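Local coordinates for galactose-binding-like protein (Bacteroides thetaiotaomicron, PDB 7M1B) that probably binds carbohydrate as a SusE-like protein with a galactose-binding-like domain, and may have some capacity to degrade glycans, at residues Gly225-Leu228 with Glu229-Phe232; Gly279-Tyr282 with Tyr283-Gly287; Phe213-Ala216 with Asn217-Lys220; Tyr247-Pro251 with Ser252-Val256. All coordinates share one frame; numbering follows the deposited sequence.

Interaction 1: Gly225-Leu228 with Glu229-Phe232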
ATOM      1  N   GLY A 225      12.046 -21.169 -14.407  1.00 23.24           N
ATOM      2  CA  GLY A 225      11.518 -22.300 -13.668  1.00 23.10           C
ATOM      3  C   GLY A 225      10.578 -21.946 -12.545  1.00 23.26           C
ATOM      4  O   GLY A 225      10.072 -22.832 -11.893  1.00 26.75           O
ATOM      5  N   HIS A 226      10.185 -20.648 -12.438  1.00 18.93           N
ATOM      6  CA  HIS A 226       9.295 -20.290 -11.341  1.00 18.05           C
ATOM      7  C   HIS A 226       8.068 -19.567 -11.907  1.00 16.64           C
ATOM      8  O   HIS A 226       7.847 -19.580 -13.123  1.00 17.65           O
ATOM      9  CB  HIS A 226       9.997 -19.459 -10.226  1.00 18.64           C
ATOM     10  CG  HIS A 226      10.780 -20.239  -9.222  1.00 27.60           C
ATOM     11  ND1 HIS A 226      10.223 -20.572  -7.966  1.00 27.24           N
ATOM     12  CD2 HIS A 226      12.061 -20.645  -9.200  1.00 39.31           C
ATOM     13  CE1 HIS A 226      11.145 -21.194  -7.249  1.00 32.12           C
ATOM     14  NE2 HIS A 226      12.299 -21.236  -7.995  1.00 33.95           N
ATOM     15  N   THR A 227       7.165 -19.152 -11.039  1.00 16.80           N
ATOM     16  CA  THR A 227       6.007 -18.370 -11.441  1.00 17.69           C
ATOM     17  C   THR A 227       5.801 -17.200 -10.502  1.00 16.54           C
ATOM     18  O   THR A 227       6.399 -17.100  -9.429  1.00 15.40           O
ATOM     19  CB  THR A 227       4.697 -19.166 -11.572  1.00 18.02           C
ATOM     20  OG1 THR A 227       4.211 -19.374 -10.230  1.00 18.74           O
ATOM     21  CG2 THR A 227       4.875 -20.443 -12.345  1.00 18.51           C
ATOM     22  N   LEU A 228       4.899 -16.267 -10.870  1.00 16.90           N
ATOM     23  CA  LEU A 228       4.599 -15.190  -9.940  1.00 18.66           C
ATOM     24  C   LEU A 228       4.201 -15.690  -8.560  1.00 16.10           C
ATOM     25  O   LEU A 228       4.463 -15.028  -7.560  1.00 16.96           O
ATOM     26  CB  LEU A 228       3.515 -14.273 -10.574  1.00 17.44           C
ATOM     27  CG  LEU A 228       3.282 -12.947  -9.833  1.00 17.68           C
ATOM     28  CD1 LEU A 228       4.503 -12.080  -9.778  1.00 19.05           C
ATOM     29  CD2 LEU A 228       2.110 -12.233 -10.471  1.00 18.25           C
ATOM     30  N   GLU A 229       3.542 -16.880  -8.505  1.00 15.58           N
ATOM     31  CA  GLU A 229       3.063 -17.369  -7.211  1.00 17.67           C
ATOM     32  C   GLU A 229       4.220 -17.757  -6.285  1.00 15.53           C
ATOM     33  O   GLU A 229       4.017 -17.808  -5.059  1.00 17.05           O
ATOM     34  CB  GLU A 229       2.155 -18.595  -7.429  1.00 19.24           C
ATOM     35  CG  GLU A 229       1.254 -18.864  -6.259  1.00 23.67           C
ATOM     36  CD  GLU A 229       0.599 -20.223  -6.384  1.00 23.52           C
ATOM     37  OE1 GLU A 229       0.250 -20.644  -7.569  1.00 23.86           O
ATOM     38  OE2 GLU A 229       0.317 -20.778  -5.283  1.00 25.30           O
ATOM     39  N   SER A 230       5.471 -17.892  -6.778  1.00 15.95           N
ATOM     40  CA  SER A 230       6.636 -18.062  -5.933  1.00 17.26           C
ATOM     41  C   SER A 230       6.827 -16.910  -4.973  1.00 15.71           C
ATOM     42  O   SER A 230       7.489 -17.059  -3.931  1.00 16.05           O
ATOM     43  CB  SER A 230       7.835 -18.191  -6.859  1.00 19.03           C
ATOM     44  OG  SER A 230       7.807 -19.453  -7.538  1.00 19.45           O
ATOM     45  N   LEU A 231       6.249 -15.715  -5.274  1.00 16.57           N
ATOM     46  CA  LEU A 231       6.414 -14.640  -4.304  1.00 15.40           C
ATOM     47  C   LEU A 231       5.620 -14.848  -3.018  1.00 15.59           C
ATOM     48  O   LEU A 231       5.830 -14.109  -2.034  1.00 16.02           O
ATOM     49  CB  LEU A 231       6.012 -13.272  -4.873  1.00 15.37           C
ATOM     50  CG  LEU A 231       6.751 -12.864  -6.174  1.00 14.52           C
ATOM     51  CD1 LEU A 231       6.251 -11.432  -6.524  1.00 16.94           C
ATOM     52  CD2 LEU A 231       8.298 -12.851  -5.893  1.00 17.37           C
ATOM     53  N   PHE A 232       4.806 -15.911  -2.986  1.00 17.31           N
ATOM     54  CA  PHE A 232       3.933 -16.097  -1.825  1.00 14.41           C
ATOM     55  C   PHE A 232       4.059 -17.530  -1.307  1.00 16.63           C
ATOM     56  O   PHE A 232       3.164 -17.956  -0.555  1.00 19.70           O
ATOM     57  CB  PHE A 232       2.480 -15.919  -2.344  1.00 18.65           C
ATOM     58  CG  PHE A 232       2.256 -14.658  -3.153  1.00 16.83           C
ATOM     59  CD1 PHE A 232       2.462 -13.377  -2.623  1.00 19.40           C
ATOM     60  CD2 PHE A 232       2.003 -14.774  -4.551  1.00 19.54           C
ATOM     61  CE1 PHE A 232       2.271 -12.224  -3.386  1.00 18.84           C
ATOM     62  CE2 PHE A 232       1.847 -13.603  -5.299  1.00 21.40           C
ATOM     63  CZ  PHE A 232       2.032 -12.343  -4.771  1.00 18.44           C
TER
HETATM   64  O   HOH W   1       5.681 -20.813  -8.493  1.00 24.98           O

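Interaction 2: Gly279-Tyr282 with Tyr283-Gly287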
ATOM      1  N   GLY A 279      22.418 -15.501  -1.746  1.00 20.85           N
ATOM      2  CA  GLY A 279      23.619 -15.288  -0.959  1.00 22.09           C
ATOM      3  C   GLY A 279      23.954 -13.809  -0.692  1.00 23.76           C
ATOM      4  O   GLY A 279      24.783 -13.474   0.161  1.00 29.46           O
ATOM      5  N   GLY A 280      23.304 -12.911  -1.408  1.00 21.96           N
ATOM      6  CA  GLY A 280      23.391 -11.467  -1.251  1.00 23.06           C
ATOM      7  C   GLY A 280      23.933 -10.705  -2.468  1.00 22.61           C
ATOM      8  O   GLY A 280      23.703  -9.485  -2.566  1.00 21.90           O
ATOM      9  N   SER A 281      24.667 -11.385  -3.361  1.00 22.57           N
ATOM     10  CA  SER A 281      25.315 -10.586  -4.393  1.00 24.37           C
ATOM     11  C   SER A 281      24.310 -10.050  -5.414  1.00 25.35           C
ATOM     12  O   SER A 281      24.631  -9.147  -6.166  1.00 23.28           O
ATOM     13  CB  SER A 281      26.400 -11.354  -5.107  1.00 34.45           C
ATOM     14  OG  SER A 281      25.834 -12.437  -5.808  1.00 29.39           O
ATOM     15  N   TYR A 282      23.088 -10.586  -5.422  1.00 21.14           N
ATOM     16  CA  TYR A 282      22.055 -10.143  -6.366  1.00 21.17           C
ATOM     17  C   TYR A 282      21.226  -8.962  -5.882  1.00 20.11           C
ATOM     18  O   TYR A 282      20.364  -8.457  -6.602  1.00 19.95           O
ATOM     19  CB  TYR A 282      21.162 -11.305  -6.794  1.00 20.64           C
ATOM     20  CG  TYR A 282      21.874 -12.138  -7.812  1.00 19.09           C
ATOM     21  CD1 TYR A 282      22.709 -13.198  -7.402  1.00 22.45           C
ATOM     22  CD2 TYR A 282      21.585 -12.005  -9.172  1.00 20.48           C
ATOM     23  CE1 TYR A 282      23.372 -13.974  -8.354  1.00 23.51           C
ATOM     24  CE2 TYR A 282      22.294 -12.719 -10.134  1.00 22.24           C
ATOM     25  CZ  TYR A 282      23.122 -13.781  -9.717  1.00 23.25           C
ATOM     26  OH  TYR A 282      23.787 -14.535 -10.668  1.00 25.37           O
ATOM     27  N   TYR A 283      21.409  -8.591  -4.609  1.00 18.77           N
ATOM     28  CA  TYR A 283      20.685  -7.412  -4.158  1.00 18.53           C
ATOM     29  C   TYR A 283      21.028  -6.166  -4.976  1.00 19.14           C
ATOM     30  O   TYR A 283      22.177  -5.925  -5.409  1.00 20.31           O
ATOM     31  CB  TYR A 283      20.889  -7.160  -2.643  1.00 17.98           C
ATOM     32  CG  TYR A 283      20.274  -8.175  -1.717  1.00 17.93           C
ATOM     33  CD1 TYR A 283      18.981  -8.670  -1.937  1.00 17.82           C
ATOM     34  CD2 TYR A 283      20.954  -8.596  -0.565  1.00 19.62           C
ATOM     35  CE1 TYR A 283      18.410  -9.589  -1.052  1.00 18.10           C
ATOM     36  CE2 TYR A 283      20.376  -9.506   0.341  1.00 20.12           C
ATOM     37  CZ  TYR A 283      19.080  -9.936   0.131  1.00 17.34           C
ATOM     38  OH  TYR A 283      18.504 -10.865   0.967  1.00 19.35           O
ATOM     39  N   TYR A 284      20.007  -5.349  -5.160  1.00 17.79           N
ATOM     40  CA  TYR A 284      20.122  -3.999  -5.723  1.00 16.57           C
ATOM     41  C   TYR A 284      20.667  -4.054  -7.167  1.00 18.35           C
ATOM     42  O   TYR A 284      21.373  -3.142  -7.604  1.00 20.45           O
ATOM     43  CB  TYR A 284      21.017  -3.139  -4.805  1.00 18.96           C
ATOM     44  CG  TYR A 284      20.335  -2.883  -3.488  1.00 18.70           C
ATOM     45  CD1 TYR A 284      19.240  -2.028  -3.389  1.00 18.53           C
ATOM     46  CD2 TYR A 284      20.829  -3.495  -2.366  1.00 18.64           C
ATOM     47  CE1 TYR A 284      18.605  -1.803  -2.167  1.00 19.34           C
ATOM     48  CE2 TYR A 284      20.194  -3.302  -1.137  1.00 17.99           C
ATOM     49  CZ  TYR A 284      19.122  -2.410  -1.040  1.00 20.80           C
ATOM     50  OH  TYR A 284      18.465  -2.191   0.141  1.00 21.32           O
ATOM     51  N   ARG A 285      20.330  -5.127  -7.876  1.00 17.43           N
ATOM     52  CA  ARG A 285      20.635  -5.259  -9.310  1.00 16.47           C
ATOM     53  C   ARG A 285      19.859  -6.492  -9.803  1.00 16.06           C
ATOM     54  O   ARG A 285      19.068  -7.084  -9.047  1.00 17.91           O
ATOM     55  CB  ARG A 285      22.149  -5.505  -9.502  1.00 17.23           C
ATOM     56  CG  ARG A 285      22.720  -6.840  -9.001  1.00 22.37           C
ATOM     57  CD  ARG A 285      24.219  -7.103  -9.293  1.00 25.23           C
ATOM     58  NE  ARG A 285      24.689  -8.490  -8.999  1.00 38.90           N
ATOM     59  CZ  ARG A 285      24.842  -9.537  -9.843  1.00 49.42           C
ATOM     60  NH1 ARG A 285      24.536  -9.400 -11.131  1.00 39.83           N
ATOM     61  NH2 ARG A 285      25.296 -10.719  -9.385  1.00 37.94           N
ATOM     62  N   ALA A 286      19.956  -6.763 -11.119  1.00 16.41           N
ATOM     63  CA  ALA A 286      19.444  -8.009 -11.671  1.00 18.26           C
ATOM     64  C   ALA A 286      17.972  -8.249 -11.320  1.00 16.88           C
ATOM     65  O   ALA A 286      17.575  -9.302 -10.798  1.00 18.39           O
ATOM     66  CB  ALA A 286      20.324  -9.176 -11.228  1.00 19.51           C
ATOM     67  N   GLY A 287      17.187  -7.215 -11.583  1.00 16.63           N
ATOM     68  CA  GLY A 287      15.743  -7.312 -11.483  1.00 15.82           C
ATOM     69  C   GLY A 287      15.191  -6.691 -10.198  1.00 15.35           C
ATOM     70  O   GLY A 287      13.973  -6.588 -10.120  1.00 16.78           O
TER

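Interaction 3: Phe213-Ala216 with Asn217-Lys220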
ATOM      1  N   PHE A 213      -2.647 -13.620 -11.556  1.00 16.43           N
ATOM      2  CA  PHE A 213      -3.879 -13.225 -12.243  1.00 20.23           C
ATOM      3  C   PHE A 213      -3.480 -12.463 -13.508  1.00 16.69           C
ATOM      4  O   PHE A 213      -3.560 -11.210 -13.578  1.00 16.77           O
ATOM      5  CB  PHE A 213      -4.791 -12.405 -11.311  1.00 19.54           C
ATOM      6  CG  PHE A 213      -6.251 -12.480 -11.677  1.00 18.79           C
ATOM      7  CD1 PHE A 213      -7.054 -13.537 -11.238  1.00 18.53           C
ATOM      8  CD2 PHE A 213      -6.817 -11.566 -12.568  1.00 19.72           C
ATOM      9  CE1 PHE A 213      -8.388 -13.615 -11.619  1.00 20.30           C
ATOM     10  CE2 PHE A 213      -8.131 -11.710 -12.990  1.00 21.14           C
ATOM     11  CZ  PHE A 213      -8.938 -12.698 -12.481  1.00 23.34           C
ATOM     12  N   TYR A 214      -3.062 -13.221 -14.510  1.00 18.90           N
ATOM     13  CA  TYR A 214      -2.354 -12.676 -15.689  1.00 18.33           C
ATOM     14  C   TYR A 214      -3.359 -11.998 -16.643  1.00 17.66           C
ATOM     15  O   TYR A 214      -4.339 -12.592 -17.062  1.00 19.62           O
ATOM     16  CB  TYR A 214      -1.621 -13.799 -16.414  1.00 18.59           C
ATOM     17  CG  TYR A 214      -0.892 -13.350 -17.663  1.00 19.05           C
ATOM     18  CD1 TYR A 214       0.145 -12.418 -17.620  1.00 19.02           C
ATOM     19  CD2 TYR A 214      -1.194 -13.987 -18.853  1.00 20.67           C
ATOM     20  CE1 TYR A 214       0.821 -12.079 -18.794  1.00 18.15           C
ATOM     21  CE2 TYR A 214      -0.473 -13.715 -20.001  1.00 22.40           C
ATOM     22  CZ  TYR A 214       0.461 -12.686 -19.986  1.00 21.91           C
ATOM     23  OH  TYR A 214       1.169 -12.416 -21.149  1.00 24.98           O
ATOM     24  N   LEU A 215      -3.177 -10.676 -16.848  1.00 17.38           N
ATOM     25  CA  LEU A 215      -3.945  -9.876 -17.782  1.00 19.93           C
ATOM     26  C   LEU A 215      -3.112  -9.590 -19.050  1.00 18.07           C
ATOM     27  O   LEU A 215      -1.891  -9.682 -19.029  1.00 17.88           O
ATOM     28  CB  LEU A 215      -4.409  -8.602 -17.077  1.00 18.86           C
ATOM     29  CG  LEU A 215      -5.172  -8.892 -15.765  1.00 18.68           C
ATOM     30  CD1 LEU A 215      -5.576  -7.562 -15.169  1.00 19.36           C
ATOM     31  CD2 LEU A 215      -6.419  -9.738 -16.055  1.00 19.31           C
ATOM     32  N   ALA A 216      -3.820  -9.226 -20.149  1.00 18.32           N
ATOM     33  CA  ALA A 216      -3.152  -9.302 -21.451  1.00 17.93           C
ATOM     34  C   ALA A 216      -1.946  -8.366 -21.655  1.00 18.79           C
ATOM     35  O   ALA A 216      -1.098  -8.621 -22.536  1.00 21.20           O
ATOM     36  CB  ALA A 216      -4.177  -9.165 -22.563  1.00 21.62           C
ATOM     37  N   ASN A 217      -1.938  -7.229 -20.967  1.00 18.22           N
ATOM     38  CA  ASN A 217      -0.831  -6.303 -21.095  1.00 15.32           C
ATOM     39  C   ASN A 217       0.114  -6.327 -19.874  1.00 18.59           C
ATOM     40  O   ASN A 217       0.988  -5.425 -19.744  1.00 19.96           O
ATOM     41  CB  ASN A 217      -1.396  -4.893 -21.249  1.00 19.06           C
ATOM     42  CG  ASN A 217      -2.224  -4.416 -20.071  1.00 20.35           C
ATOM     43  OD1 ASN A 217      -2.241  -5.014 -19.006  1.00 21.27           O
ATOM     44  ND2 ASN A 217      -2.839  -3.244 -20.176  1.00 19.90           N
ATOM     45  N   ASP A 218       0.157  -7.483 -19.182  1.00 18.88           N
ATOM     46  CA  ASP A 218       1.064  -7.594 -18.048  1.00 17.39           C
ATOM     47  C   ASP A 218       2.384  -8.220 -18.521  1.00 19.45           C
ATOM     48  O   ASP A 218       2.467  -8.875 -19.582  1.00 19.59           O
ATOM     49  CB  ASP A 218       0.539  -8.654 -17.071  1.00 17.24           C
ATOM     50  CG  ASP A 218      -0.649  -8.235 -16.243  1.00 17.11           C
ATOM     51  OD1 ASP A 218      -1.084  -7.044 -16.319  1.00 17.55           O
ATOM     52  OD2 ASP A 218      -1.174  -9.046 -15.522  1.00 17.54           O
ATOM     53  N   ILE A 219       3.492  -7.908 -17.815  1.00 18.26           N
ATOM     54  CA  ILE A 219       4.726  -8.681 -18.026  1.00 17.99           C
ATOM     55  C   ILE A 219       4.507 -10.078 -17.478  1.00 18.47           C
ATOM     56  O   ILE A 219       3.858 -10.251 -16.432  1.00 20.01           O
ATOM     57  CB  ILE A 219       6.005  -8.037 -17.414  1.00 17.89           C
ATOM     58  CG1 ILE A 219       5.880  -7.790 -15.901  1.00 17.55           C
ATOM     59  CG2 ILE A 219       6.333  -6.717 -18.147  1.00 18.94           C
ATOM     60  CD1 ILE A 219       7.169  -7.337 -15.219  1.00 19.72           C
ATOM     61  N   LYS A 220       5.215 -11.013 -18.091  1.00 16.20           N
ATOM     62  CA  LYS A 220       5.238 -12.408 -17.683  1.00 16.38           C
ATOM     63  C   LYS A 220       6.297 -12.574 -16.578  1.00 18.36           C
ATOM     64  O   LYS A 220       7.401 -11.980 -16.663  1.00 16.82           O
ATOM     65  CB  LYS A 220       5.554 -13.305 -18.875  1.00 20.09           C
ATOM     66  CG  LYS A 220       4.459 -13.469 -19.924  1.00 21.51           C
ATOM     67  CD  LYS A 220       4.857 -14.440 -21.045  1.00 36.02           C
ATOM     68  CE  LYS A 220       3.849 -14.530 -22.159  1.00 36.78           C
ATOM     69  NZ  LYS A 220       4.382 -15.242 -23.359  1.00 60.55           N
TER
HETATM   70  O   HOH W   2       1.513  -9.790 -21.782  1.00 36.39           O

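Interaction 4: Tyr247-Pro251 with Ser252-Val256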
ATOM      1  N   TYR A 247      11.278 -11.486 -17.920  1.00 17.09           N
ATOM      2  CA  TYR A 247      12.092 -11.492 -19.132  1.00 15.28           C
ATOM      3  C   TYR A 247      12.691 -10.126 -19.384  1.00 15.55           C
ATOM      4  O   TYR A 247      12.091  -9.173 -19.016  1.00 17.36           O
ATOM      5  CB  TYR A 247      11.235 -11.979 -20.305  1.00 17.65           C
ATOM      6  CG  TYR A 247      10.634 -13.357 -20.113  1.00 16.30           C
ATOM      7  CD1 TYR A 247      11.353 -14.484 -20.492  1.00 18.21           C
ATOM      8  CD2 TYR A 247       9.455 -13.556 -19.356  1.00 17.50           C
ATOM      9  CE1 TYR A 247      10.848 -15.768 -20.289  1.00 18.20           C
ATOM     10  CE2 TYR A 247       8.923 -14.821 -19.142  1.00 18.19           C
ATOM     11  CZ  TYR A 247       9.675 -15.924 -19.528  1.00 18.80           C
ATOM     12  OH  TYR A 247       9.151 -17.147 -19.272  1.00 21.39           O
ATOM     13  N   ASP A 248      13.784 -10.081 -20.163  1.00 18.29           N
ATOM     14  CA  ASP A 248      14.386  -8.825 -20.518  1.00 19.67           C
ATOM     15  C   ASP A 248      13.462  -8.013 -21.405  1.00 18.98           C
ATOM     16  O   ASP A 248      12.889  -8.516 -22.395  1.00 21.21           O
ATOM     17  CB  ASP A 248      15.637  -9.141 -21.314  1.00 23.25           C
ATOM     18  CG  ASP A 248      16.817  -9.602 -20.525  1.00 31.38           C
ATOM     19  OD1 ASP A 248      16.933  -9.306 -19.330  1.00 27.14           O
ATOM     20  OD2 ASP A 248      17.727 -10.038 -21.199  1.00 52.34           O
ATOM     21  N   PHE A 249      13.524  -6.709 -21.174  1.00 21.14           N
ATOM     22  CA  PHE A 249      12.830  -5.777 -22.048  1.00 18.30           C
ATOM     23  C   PHE A 249      13.668  -4.516 -22.128  1.00 20.98           C
ATOM     24  O   PHE A 249      14.555  -4.308 -21.302  1.00 19.68           O
ATOM     25  CB  PHE A 249      11.382  -5.514 -21.604  1.00 20.53           C
ATOM     26  CG  PHE A 249      11.235  -4.942 -20.210  1.00 19.40           C
ATOM     27  CD1 PHE A 249      11.247  -3.558 -20.012  1.00 22.49           C
ATOM     28  CD2 PHE A 249      10.983  -5.750 -19.109  1.00 19.89           C
ATOM     29  CE1 PHE A 249      11.140  -3.006 -18.745  1.00 23.64           C
ATOM     30  CE2 PHE A 249      10.911  -5.204 -17.836  1.00 18.66           C
ATOM     31  CZ  PHE A 249      10.925  -3.821 -17.659  1.00 19.90           C
ATOM     32  N   ASN A 250      13.287  -3.621 -23.035  1.00 22.14           N
ATOM     33  CA  ASN A 250      14.043  -2.390 -23.192  1.00 21.78           C
ATOM     34  C   ASN A 250      13.515  -1.374 -22.173  1.00 23.07           C
ATOM     35  O   ASN A 250      12.313  -1.219 -22.111  1.00 20.93           O
ATOM     36  CB  ASN A 250      13.969  -1.894 -24.643  1.00 19.14           C
ATOM     37  CG  ASN A 250      14.770  -0.624 -24.810  1.00 20.20           C
ATOM     38  OD1 ASN A 250      14.414   0.392 -24.213  1.00 23.37           O
ATOM     39  ND2 ASN A 250      15.821  -0.677 -25.631  1.00 19.60           N
ATOM     40  N   PRO A 251      14.354  -0.710 -21.326  1.00 21.38           N
ATOM     41  CA  PRO A 251      13.872   0.198 -20.255  1.00 23.06           C
ATOM     42  C   PRO A 251      13.047   1.373 -20.767  1.00 21.16           C
ATOM     43  O   PRO A 251      12.342   1.992 -19.987  1.00 21.53           O
ATOM     44  CB  PRO A 251      15.152   0.777 -19.670  1.00 21.91           C
ATOM     45  CG  PRO A 251      16.088  -0.396 -19.804  1.00 21.70           C
ATOM     46  CD  PRO A 251      15.821  -0.886 -21.246  1.00 22.96           C
ATOM     47  N   SER A 252      13.090   1.624 -22.091  1.00 21.73           N
ATOM     48  CA  SER A 252      12.214   2.631 -22.717  1.00 18.69           C
ATOM     49  C   SER A 252      10.736   2.286 -22.493  1.00 19.69           C
ATOM     50  O   SER A 252       9.867   3.160 -22.493  1.00 23.25           O
ATOM     51  CB  SER A 252      12.399   2.691 -24.243  1.00 20.39           C
ATOM     52  OG  SER A 252      13.780   2.893 -24.579  1.00 23.14           O
ATOM     53  N   GLU A 253      10.471   0.995 -22.195  1.00 19.87           N
ATOM     54  CA  GLU A 253       9.110   0.527 -21.984  1.00 20.47           C
ATOM     55  C   GLU A 253       8.615   0.738 -20.543  1.00 19.88           C
ATOM     56  O   GLU A 253       7.419   0.517 -20.284  1.00 25.06           O
ATOM     57  CB  GLU A 253       9.066  -0.958 -22.331  1.00 21.88           C
ATOM     58  CG  GLU A 253       9.438  -1.201 -23.800  1.00 25.67           C
ATOM     59  CD  GLU A 253       8.940  -0.298 -24.934  1.00 42.20           C
ATOM     60  OE1 GLU A 253       7.716  -0.032 -24.993  1.00 51.83           O
ATOM     61  OE2 GLU A 253       9.789   0.148 -25.801  1.00 53.84           O
ATOM     62  N   PHE A 254       9.463   1.139 -19.584  1.00 21.12           N
ATOM     63  CA  PHE A 254       8.905   1.397 -18.259  1.00 19.16           C
ATOM     64  C   PHE A 254       7.846   2.503 -18.382  1.00 22.27           C
ATOM     65  O   PHE A 254       7.976   3.495 -19.150  1.00 26.01           O
ATOM     66  CB  PHE A 254       9.961   1.941 -17.295  1.00 21.34           C
ATOM     67  CG  PHE A 254      10.872   0.881 -16.721  1.00 21.59           C
ATOM     68  CD1 PHE A 254      10.354  -0.107 -15.863  1.00 20.34           C
ATOM     69  CD2 PHE A 254      12.242   0.896 -16.989  1.00 20.56           C
ATOM     70  CE1 PHE A 254      11.182  -1.105 -15.340  1.00 20.92           C
ATOM     71  CE2 PHE A 254      13.069  -0.091 -16.467  1.00 24.48           C
ATOM     72  CZ  PHE A 254      12.547  -1.077 -15.632  1.00 22.93           C
ATOM     73  N   PRO A 255       6.725   2.502 -17.619  1.00 20.70           N
ATOM     74  CA  PRO A 255       6.412   1.534 -16.560  1.00 21.43           C
ATOM     75  C   PRO A 255       5.799   0.248 -17.107  1.00 20.46           C
ATOM     76  O   PRO A 255       5.185   0.182 -18.207  1.00 21.53           O
ATOM     77  CB  PRO A 255       5.349   2.297 -15.727  1.00 25.29           C
ATOM     78  CG  PRO A 255       4.626   3.171 -16.750  1.00 25.53           C
ATOM     79  CD  PRO A 255       5.753   3.625 -17.675  1.00 23.69           C
ATOM     80  N   VAL A 256       6.087  -0.837 -16.398  1.00 19.05           N
ATOM     81  CA  VAL A 256       5.490  -2.132 -16.711  1.00 19.25           C
ATOM     82  C   VAL A 256       4.768  -2.630 -15.469  1.00 19.30           C
ATOM     83  O   VAL A 256       4.976  -2.077 -14.405  1.00 18.32           O
ATOM     84  CB  VAL A 256       6.572  -3.140 -17.125  1.00 19.47           C
ATOM     85  CG1 VAL A 256       7.309  -2.683 -18.411  1.00 18.86           C
ATOM     86  CG2 VAL A 256       7.576  -3.442 -15.996  1.00 20.64           C
TER

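Interaction 1: Gly225-Leu228 with Glu229-Phe232
From T227 to L231 the backbone coils into a short 3-10 turn, with S230 N returning to T227 O at 2.9 Å and L231 N to L228 O at 3.0 Å. The entry is an ST turn: T227 OG1 accepts E229 N, two residues on, at 3.1 Å, and the bond is bent (136°). With chi1 of 78°, T227 holds OG1 between its own backbone N and carbonyl carbon, which is where E229 N can find it. H226 meets S230 with the edge of its imidazole: ND1 lies 2.7 Å from S230 OG, the hydroxyl lying in the ring plane, and either atom could be the donor. A leucine in place of H226 would probably leave S230 OG without this partner and let the hydroxyl turn more freely. L228 and L231 supply the apolar side, their CD1 atoms 3.8 Å apart. Both leucines are buried, L228 against F258 and F260 of strand 256-274 and L231 against M371 and L374 of strand 370-380, while E229 OE2 leaves the turn for a salt bridge with K211. Back on the polar side, one water bridges the hydroxyls of T227 and S230, lying 2.7 Å from T227 OG1 and 2.7 Å from S230 OG.

Interaction 2: Gly279-Tyr282 with Tyr283-Gly287
The Y282 ring carries the guanidinium of R285 flat on one face, NH2 standing over the ring centre, while A286 CB sits at the ring edge, 3.7 Å from CD2 of Y282. Y282 in turn covers one face of the guanidinium, and the carbonyl oxygen of S281 lies at its edge. The planes are 25° apart and CZ of R285 is 4.3 Å from the centroid of the Y282 ring, a stacked cation-pi pair. The edge bond helps fix the rotation of the guanidinium: NE of R285 donates to O of S281 at 2.9 Å and 157°, so the cation is gripped at its edge and supported on its face at once. The chain reaches this spot because CG of R285 lies between its backbone N and carbonyl carbon (chi1 68°) and the rest is extended as far as NE. The backbone makes two overlapping beta turns, type I from G280 to Y283 and type II from Y282 to R285; the first is closed by N of Y283 to O of G280 at 3.2 Å. The backbone angles of G280 call for glycine, and the Y283 ring packs close to it, CD2 3.8 Å from CA of G280. These turns follow strand 256-274. Y283 rests on A337 and S338 and Y284 on D333 and Y336, all of helix 331-338, and G287 bonds through its backbone to V370 of strand 370-380.

Interaction 3: Phe213-Ala216 with Asn217-Lys220
A local turn contact, with Y214 and L215 meeting D218 as the chain reverses, lies just after strand 211-212, alongside strand 256-274 of the galactose-binding-like beta domain. The motif is a type I beta turn from L215 to D218, closed by D218 N to L215 O at 3.0 Å. The last residue of the turn then returns the grip with its side chain: D218 OD2 accepts L215 N at 2.9 Å in a nearly straight bond (169°), approached from above the carboxylate plane. The same carboxylate ties the turn to the sheet, since OD2 also hydrogen-bonds T259 and OD1 forms a salt bridge with R356. Replacing D218 by an alanine would probably leave R356 without this charge partner and L215 N without the acceptor that braces the turn. Y214, its ring carried away from the backbone N by a chi1 of 178°, slides past D218 in the opposite direction, with CD1 of Y214 3.8 Å from CB of D218. Its ring edge faces the D218 carbonyl, and at the far end Y214 OH lies 3.6 Å from K220 CE. N217 turns elsewhere, with OD1 accepting from W257 NE1. A single water joins the two arms of the loop: it accepts from Y214 OH at 2.7 Å and donates to both A216 O (3.0 Å) and D218 O (2.6 Å).

Interaction 4: Tyr247-Pro251 with Ser252-Val256
N250 OD1 gathers the side-chain hydrogen bonds of this contact, taking both S252 N at 2.8 Å and S252 OG at 2.6 Å. The amide donor lies in the plane of the N250 side-chain carbonyl and the hydroxyl is tilted 30° from it, so two donors of one serine hold one acceptor. N250 can present its oxygen because CG is anti to the backbone N (chi1 -179°), which swings the amide forward over the residues that follow. Two backbone bonds complete the polar set: E253 N to N250 O at 2.9 Å, and F254 N to P251 O at 3.0 Å. The S252 N to N250 OD1 bond makes an Asx turn, and the two backbone bonds carry the chain through the short 3-10 turn that follows, in a surface loop that connects strand 244-245 to strand 256-274 within the galactose-binding-like region. Aromatic contact comes next. F249 points the edge of its ring at the face of F254 in a T-shaped pair, with centroids 5.1 Å apart and planes at 76°; F249 CE1 stands over the centre of the F254 ring. Aliphatic groups also pack on the rings: V256 CG1 lies over one face of F249 in a CH-pi contact, 4.2 Å from the ring centroid, while V256 CG2 approaches F249 CZ at 3.8 Å. P251 CB touches F254 CE2 at 3.9 Å. Beyond the segments, F254 also packs on I359 and T362 of strand 352-362, and a cis peptide between F254 and P255 precedes V256, whose backbone bonds to I359.

Four local turns in one galactose-binding-like beta domain show how short-range bonds shape the loops around a shared framework. Interactions 3 and 4 touch directly: K220 CB meets Y247 CE2 at 3.7 Å and I219 CG2 meets V256 CB at 3.7 Å, with centres about 14 Å apart. Interaction 1 is also about 14 Å from interaction 3, centre to centre, but their nearest atoms stay about 5 Å apart. Strand 256-274 is a common neighbour, packing against L228 in interaction 1 and L215 in interaction 3. Interaction 2 stands about 17 Å from interaction 1, centre to centre; its Y282 side chain lies about 5 Å from a bound 1,2-ethanediol, probably from crystallisation.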